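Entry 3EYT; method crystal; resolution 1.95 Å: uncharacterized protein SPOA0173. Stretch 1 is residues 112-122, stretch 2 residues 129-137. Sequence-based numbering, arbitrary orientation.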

ATOM      1  N   ALA C 112       8.254  19.314   8.109  1.00 14.05           N
ATOM      2  CA  ALA C 112       9.130  19.970   9.090  1.00 13.50           C
ATOM      3  C   ALA C 112      10.291  20.700   8.411  1.00 13.51           C
ATOM      4  O   ALA C 112      10.703  21.773   8.865  1.00 12.53           O
ATOM      5  CB  ALA C 112       9.691  18.942  10.113  1.00 14.48           C
ATOM      6  N   TYR C 113      10.785  20.137   7.308  1.00 11.94           N
ATOM      7  CA  TYR C 113      11.905  20.726   6.606  1.00 13.69           C
ATOM      8  C   TYR C 113      11.506  21.753   5.544  1.00 13.43           C
ATOM      9  O   TYR C 113      12.391  22.353   4.914  1.00 14.83           O
ATOM     10  CB  TYR C 113      12.816  19.640   5.992  1.00 13.07           C
ATOM     11  CG  TYR C 113      13.825  19.097   6.980  1.00 14.28           C
ATOM     12  CD1 TYR C 113      13.459  18.118   7.922  1.00 16.88           C
ATOM     13  CD2 TYR C 113      15.131  19.569   7.002  1.00 13.59           C
ATOM     14  CE1 TYR C 113      14.368  17.650   8.860  1.00 16.25           C
ATOM     15  CE2 TYR C 113      16.053  19.089   7.912  1.00 15.89           C
ATOM     16  CZ  TYR C 113      15.671  18.132   8.841  1.00 16.93           C
ATOM     17  OH  TYR C 113      16.586  17.663   9.765  1.00 17.63           O
ATOM     18  N   GLN C 114      10.200  21.920   5.347  1.00 13.53           N
ATOM     19  CA  GLN C 114       9.644  22.826   4.332  1.00 14.66           C
ATOM     20  C   GLN C 114      10.181  22.461   2.928  1.00 14.41           C
ATOM     21  O   GLN C 114      10.541  23.338   2.139  1.00 13.72           O
ATOM     22  CB  GLN C 114       9.974  24.288   4.711  1.00 14.57           C
ATOM     23  CG  GLN C 114       9.564  24.601   6.164  1.00 16.38           C
ATOM     24  CD  GLN C 114       9.946  26.007   6.609  1.00 16.24           C
ATOM     25  OE1 GLN C 114      11.097  26.282   6.918  1.00 19.39           O
ATOM     26  NE2 GLN C 114       8.978  26.887   6.630  1.00 12.81           N
HETATM   27  N   MSE C 115      10.223  21.169   2.615  1.00 14.44           N
HETATM   28  CA  MSE C 115      10.751  20.761   1.303  1.00 15.24           C
HETATM   29  C   MSE C 115       9.767  21.117   0.223  1.00 15.25           C
HETATM   30  O   MSE C 115       8.554  21.142   0.448  1.00 15.08           O
HETATM   31  CB  MSE C 115      11.094  19.265   1.292  1.00 15.32           C
HETATM   32  CG  MSE C 115      12.058  18.917   2.395  1.00 16.32           C
HETATM   33 SE   MSE C 115      12.482  16.989   2.180  0.75 22.19          SE
HETATM   34  CE  MSE C 115      13.418  16.688   3.880  1.00 18.83           C
ATOM     35  N   ARG C 116      10.291  21.425  -0.953  1.00 16.98           N
ATOM     36  CA  ARG C 116       9.471  21.861  -2.090  1.00 17.64           C
ATOM     37  C   ARG C 116       9.051  20.693  -2.966  1.00 17.62           C
ATOM     38  O   ARG C 116       8.196  20.841  -3.834  1.00 17.57           O
ATOM     39  CB  ARG C 116      10.241  22.872  -2.938  1.00 18.16           C
ATOM     40  CG  ARG C 116      10.612  24.153  -2.186  1.00 21.52           C
ATOM     41  CD  ARG C 116      11.335  25.120  -3.116  1.00 26.31           C
ATOM     42  NE  ARG C 116      10.394  25.777  -4.037  1.00 33.85           N
ATOM     43  CZ  ARG C 116       9.601  26.810  -3.724  1.00 35.69           C
ATOM     44  NH1 ARG C 116       9.614  27.340  -2.501  1.00 36.79           N
ATOM     45  NH2 ARG C 116       8.787  27.322  -4.645  1.00 35.16           N
ATOM     46  N   GLY C 117       9.664  19.531  -2.768  1.00 16.61           N
ATOM     47  CA  GLY C 117       9.353  18.393  -3.646  1.00 16.13           C
ATOM     48  C   GLY C 117      10.531  17.461  -3.547  1.00 15.73           C
ATOM     49  O   GLY C 117      11.356  17.585  -2.610  1.00 15.14           O
ATOM     50  N   THR C 118      10.621  16.527  -4.500  1.00 15.40           N
ATOM     51  CA  THR C 118      11.738  15.575  -4.553  1.00 15.26           C
ATOM     52  C   THR C 118      12.305  15.623  -5.984  1.00 15.67           C
ATOM     53  O   THR C 118      11.559  15.899  -6.923  1.00 14.79           O
ATOM     54  CB  THR C 118      11.241  14.104  -4.251  1.00 14.71           C
ATOM     55  OG1 THR C 118      10.255  13.719  -5.215  1.00 15.23           O
ATOM     56  CG2 THR C 118      10.608  14.013  -2.882  1.00 16.88           C
ATOM     57  N   PRO C 119      13.611  15.341  -6.157  1.00 15.20           N
ATOM     58  CA  PRO C 119      14.523  15.074  -5.044  1.00 15.20           C
ATOM     59  C   PRO C 119      14.964  16.353  -4.327  1.00 14.67           C
ATOM     60  O   PRO C 119      15.048  17.427  -4.933  1.00 15.36           O
ATOM     61  CB  PRO C 119      15.728  14.378  -5.721  1.00 15.77           C
ATOM     62  CG  PRO C 119      15.820  15.068  -7.086  1.00 14.22           C
ATOM     63  CD  PRO C 119      14.294  15.311  -7.475  1.00 15.15           C
ATOM     64  N   SER C 120      15.191  16.237  -3.027  1.00 14.81           N
ATOM     65  CA  SER C 120      15.825  17.299  -2.269  1.00 15.55           C
ATOM     66  C   SER C 120      17.028  16.736  -1.568  1.00 16.10           C
ATOM     67  O   SER C 120      17.010  15.597  -1.096  1.00 16.87           O
ATOM     68  CB  SER C 120      14.855  17.914  -1.256  1.00 14.76           C
ATOM     69  OG  SER C 120      13.819  18.557  -1.976  1.00 15.29           O
ATOM     70  N   LEU C 121      18.071  17.546  -1.483  1.00 16.64           N
ATOM     71  CA  LEU C 121      19.268  17.126  -0.806  1.00 17.50           C
ATOM     72  C   LEU C 121      19.511  18.093   0.346  1.00 17.98           C
ATOM     73  O   LEU C 121      19.527  19.325   0.136  1.00 18.51           O
ATOM     74  CB  LEU C 121      20.448  17.039  -1.792  1.00 18.14           C
ATOM     75  CG  LEU C 121      21.666  16.262  -1.217  1.00 21.40           C
ATOM     76  CD1 LEU C 121      22.450  15.546  -2.240  1.00 24.16           C
ATOM     77  CD2 LEU C 121      22.564  17.193  -0.441  1.00 21.89           C
ATOM     78  N   LEU C 122      19.629  17.545   1.565  1.00 17.10           N
ATOM     79  CA  LEU C 122      19.825  18.370   2.762  1.00 18.40           C
ATOM     80  C   LEU C 122      21.188  18.063   3.341  1.00 17.94           C
ATOM     81  O   LEU C 122      21.606  16.895   3.366  1.00 17.84           O
ATOM     82  CB  LEU C 122      18.765  18.075   3.820  1.00 18.21           C
ATOM     83  CG  LEU C 122      17.238  18.195   3.601  1.00 20.76           C
ATOM     84  CD1 LEU C 122      16.808  19.617   3.635  1.00 21.06           C
ATOM     85  CD2 LEU C 122      16.699  17.497   2.352  1.00 22.19           C
ATOM     86  N   ASP C 129      23.078  21.369  12.768  1.00 21.37           N
ATOM     87  CA  ASP C 129      22.353  22.436  12.075  1.00 21.26           C
ATOM     88  C   ASP C 129      22.232  22.196  10.583  1.00 20.14           C
ATOM     89  O   ASP C 129      23.184  21.745   9.928  1.00 20.12           O
ATOM     90  CB  ASP C 129      23.030  23.799  12.301  1.00 22.03           C
ATOM     91  CG  ASP C 129      22.923  24.275  13.754  1.00 23.67           C
ATOM     92  OD1 ASP C 129      21.922  23.954  14.454  1.00 22.84           O
ATOM     93  OD2 ASP C 129      23.860  24.969  14.188  1.00 25.96           O
ATOM     94  N   LEU C 130      21.060  22.529  10.041  1.00 19.82           N
ATOM     95  CA  LEU C 130      20.855  22.524   8.601  1.00 19.23           C
ATOM     96  C   LEU C 130      21.655  23.649   7.938  1.00 19.69           C
ATOM     97  O   LEU C 130      21.555  24.814   8.341  1.00 20.16           O
ATOM     98  CB  LEU C 130      19.370  22.662   8.273  1.00 18.51           C
ATOM     99  CG  LEU C 130      19.018  22.605   6.786  1.00 18.19           C
ATOM    100  CD1 LEU C 130      19.278  21.220   6.203  1.00 18.16           C
ATOM    101  CD2 LEU C 130      17.561  22.970   6.607  1.00 18.38           C
ATOM    102  N   ARG C 131      22.422  23.310   6.905  1.00 19.32           N
ATOM    103  CA  ARG C 131      23.329  24.259   6.283  1.00 19.75           C
ATOM    104  C   ARG C 131      23.123  24.385   4.777  1.00 20.32           C
ATOM    105  O   ARG C 131      23.541  25.369   4.183  1.00 21.02           O
ATOM    106  CB  ARG C 131      24.779  23.865   6.581  1.00 20.06           C
ATOM    107  CG  ARG C 131      25.115  23.883   8.056  1.00 21.44           C
ATOM    108  CD  ARG C 131      25.253  25.324   8.579  1.00 21.14           C
ATOM    109  NE  ARG C 131      26.423  25.971   7.976  1.00 22.44           N
ATOM    110  CZ  ARG C 131      27.670  25.817   8.416  1.00 20.02           C
ATOM    111  NH1 ARG C 131      27.923  25.052   9.465  1.00 16.38           N
ATOM    112  NH2 ARG C 131      28.671  26.438   7.816  1.00 19.22           N
ATOM    113  N   ALA C 132      22.525  23.375   4.147  1.00 18.93           N
ATOM    114  CA  ALA C 132      22.132  23.525   2.752  1.00 18.80           C
ATOM    115  C   ALA C 132      20.894  22.701   2.503  1.00 18.19           C
ATOM    116  O   ALA C 132      20.667  21.697   3.170  1.00 17.14           O
ATOM    117  CB  ALA C 132      23.252  23.111   1.781  1.00 17.60           C
ATOM    118  N   HIS C 133      20.116  23.124   1.518  1.00 19.05           N
ATOM    119  CA  HIS C 133      18.845  22.485   1.211  1.00 18.61           C
ATOM    120  C   HIS C 133      18.616  22.720  -0.282  1.00 19.07           C
ATOM    121  O   HIS C 133      18.221  23.812  -0.695  1.00 18.36           O
ATOM    122  CB  HIS C 133      17.750  23.095   2.082  1.00 19.49           C
ATOM    123  CG  HIS C 133      16.388  22.505   1.861  1.00 20.23           C
ATOM    124  ND1 HIS C 133      15.310  22.842   2.640  1.00 17.35           N
ATOM    125  CD2 HIS C 133      15.927  21.611   0.951  1.00 19.95           C
ATOM    126  CE1 HIS C 133      14.237  22.186   2.230  1.00 21.08           C
ATOM    127  NE2 HIS C 133      14.579  21.433   1.201  1.00 21.61           N
ATOM    128  N   HIS C 134      18.898  21.695  -1.083  1.00 18.47           N
ATOM    129  CA  HIS C 134      18.842  21.788  -2.547  1.00 19.43           C
ATOM    130  C   HIS C 134      17.658  21.034  -3.077  1.00 19.48           C
ATOM    131  O   HIS C 134      17.445  19.893  -2.705  1.00 20.56           O
ATOM    132  CB  HIS C 134      20.087  21.187  -3.178  1.00 19.03           C
ATOM    133  CG  HIS C 134      21.355  21.853  -2.747  1.00 20.30           C
ATOM    134  ND1 HIS C 134      21.678  23.144  -3.100  1.00 22.00           N
ATOM    135  CD2 HIS C 134      22.386  21.404  -1.990  1.00 23.34           C
ATOM    136  CE1 HIS C 134      22.852  23.464  -2.582  1.00 23.37           C
ATOM    137  NE2 HIS C 134      23.311  22.419  -1.916  1.00 20.75           N
ATOM    138  N   PHE C 135      16.930  21.657  -3.993  1.00 19.49           N
ATOM    139  CA  PHE C 135      15.772  21.044  -4.607  1.00 19.92           C
ATOM    140  C   PHE C 135      16.094  20.789  -6.074  1.00 19.96           C
ATOM    141  O   PHE C 135      16.472  21.708  -6.788  1.00 19.94           O
ATOM    142  CB  PHE C 135      14.555  21.977  -4.465  1.00 20.15           C
ATOM    143  CG  PHE C 135      13.359  21.518  -5.244  1.00 20.64           C
ATOM    144  CD1 PHE C 135      12.949  20.197  -5.187  1.00 16.61           C
ATOM    145  CD2 PHE C 135      12.640  22.417  -6.040  1.00 23.11           C
ATOM    146  CE1 PHE C 135      11.840  19.736  -5.917  1.00 19.17           C
ATOM    147  CE2 PHE C 135      11.507  21.991  -6.768  1.00 21.48           C
ATOM    148  CZ  PHE C 135      11.113  20.622  -6.709  1.00 23.19           C
ATOM    149  N   GLY C 136      15.964  19.545  -6.539  1.00 20.62           N
ATOM    150  CA  GLY C 136      16.245  19.251  -7.956  1.00 21.58           C
ATOM    151  C   GLY C 136      17.725  19.044  -8.274  1.00 22.41           C
ATOM    152  O   GLY C 136      18.445  18.366  -7.528  1.00 21.99           O
ATOM    153  N   ASP C 137      18.174  19.611  -9.393  1.00 22.68           N
ATOM    154  CA  ASP C 137      19.518  19.324  -9.910  1.00 24.10           C
ATOM    155  C   ASP C 137      20.570  19.973  -9.025  1.00 23.41           C
ATOM    156  O   ASP C 137      20.376  21.092  -8.551  1.00 23.45           O
ATOM    157  CB  ASP C 137      19.661  19.831 -11.351  1.00 25.42           C
ATOM    158  CG  ASP C 137      19.025  18.889 -12.366  1.00 28.19           C
ATOM    159  OD1 ASP C 137      18.786  17.704 -12.012  1.00 30.35           O
ATOM    160  OD2 ASP C 137      18.763  19.335 -13.515  1.00 32.21           O
TER
HETATM  161  O   HOH W   1      13.077  21.172  -1.123  1.00 13.59           O

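The strand of stretch 2 that ends at Phe135 runs antiparallel to strand 120-122, and the loop preceding the latter wraps the side chains that the stretch 2 strand projects from one face. Leu130 begins the contact: its CD1 lies 3.9 Å from Leu122 CD1 and its CD2 4.2 Å from Tyr113 CD2, an apolar cluster of Leu130 with Leu122 and Tyr113. Arg131 takes no part. Ala132 contributes through its backbone, its O accepting a CA-H...O contact from Leu122 CA at 3.5 Å.

His133 forms a non-hydrogen-bonded pair with Leu122; its t side chain lies alongside that residue, on the same face, so that Leu122 CD1 sits over one ring face, 3.5 Å from the centroid. At the ring edge, His133 CE1 approaches Tyr113 O to 3.3 Å. His133 NE2 reaches a water at 2.8 Å; the same water accepts from Arg116 N and donates to Ser120 OG, each at 2.8 Å, tying loop, strand and imidazole together. Ser120 OG in turn donates to Gly117 O at 2.7 Å, bracing the turn within its own stretch.

His134 pairs with Leu121 through two short backbone bonds, Leu121 N to His134 O and His134 N to Leu121 O, both 2.7 Å. Their side chains share the face opposite that of His133 and Phe135, with Leu121 CB 4.4 Å from His134 CB. His134 O also receives Ser120 CA at 3.1 Å in a CA-H...O contact.

Phe135 faces Ser120 across the next non-hydrogen-bonded pair, but its ring reaches back along the loop: Arg116 CB packs over one face, 4.0 Å from the centroid, and Phe135 CE1 comes within 3.5 Å of Gly117 C. An ideal CB on Gly117 would lie only 3.0 Å from Phe135 CE1. Just past the last bridge, Gly136 N donates almost linearly to Pro119 O at 2.8 Å, just beyond the cis peptide preceding Pro119.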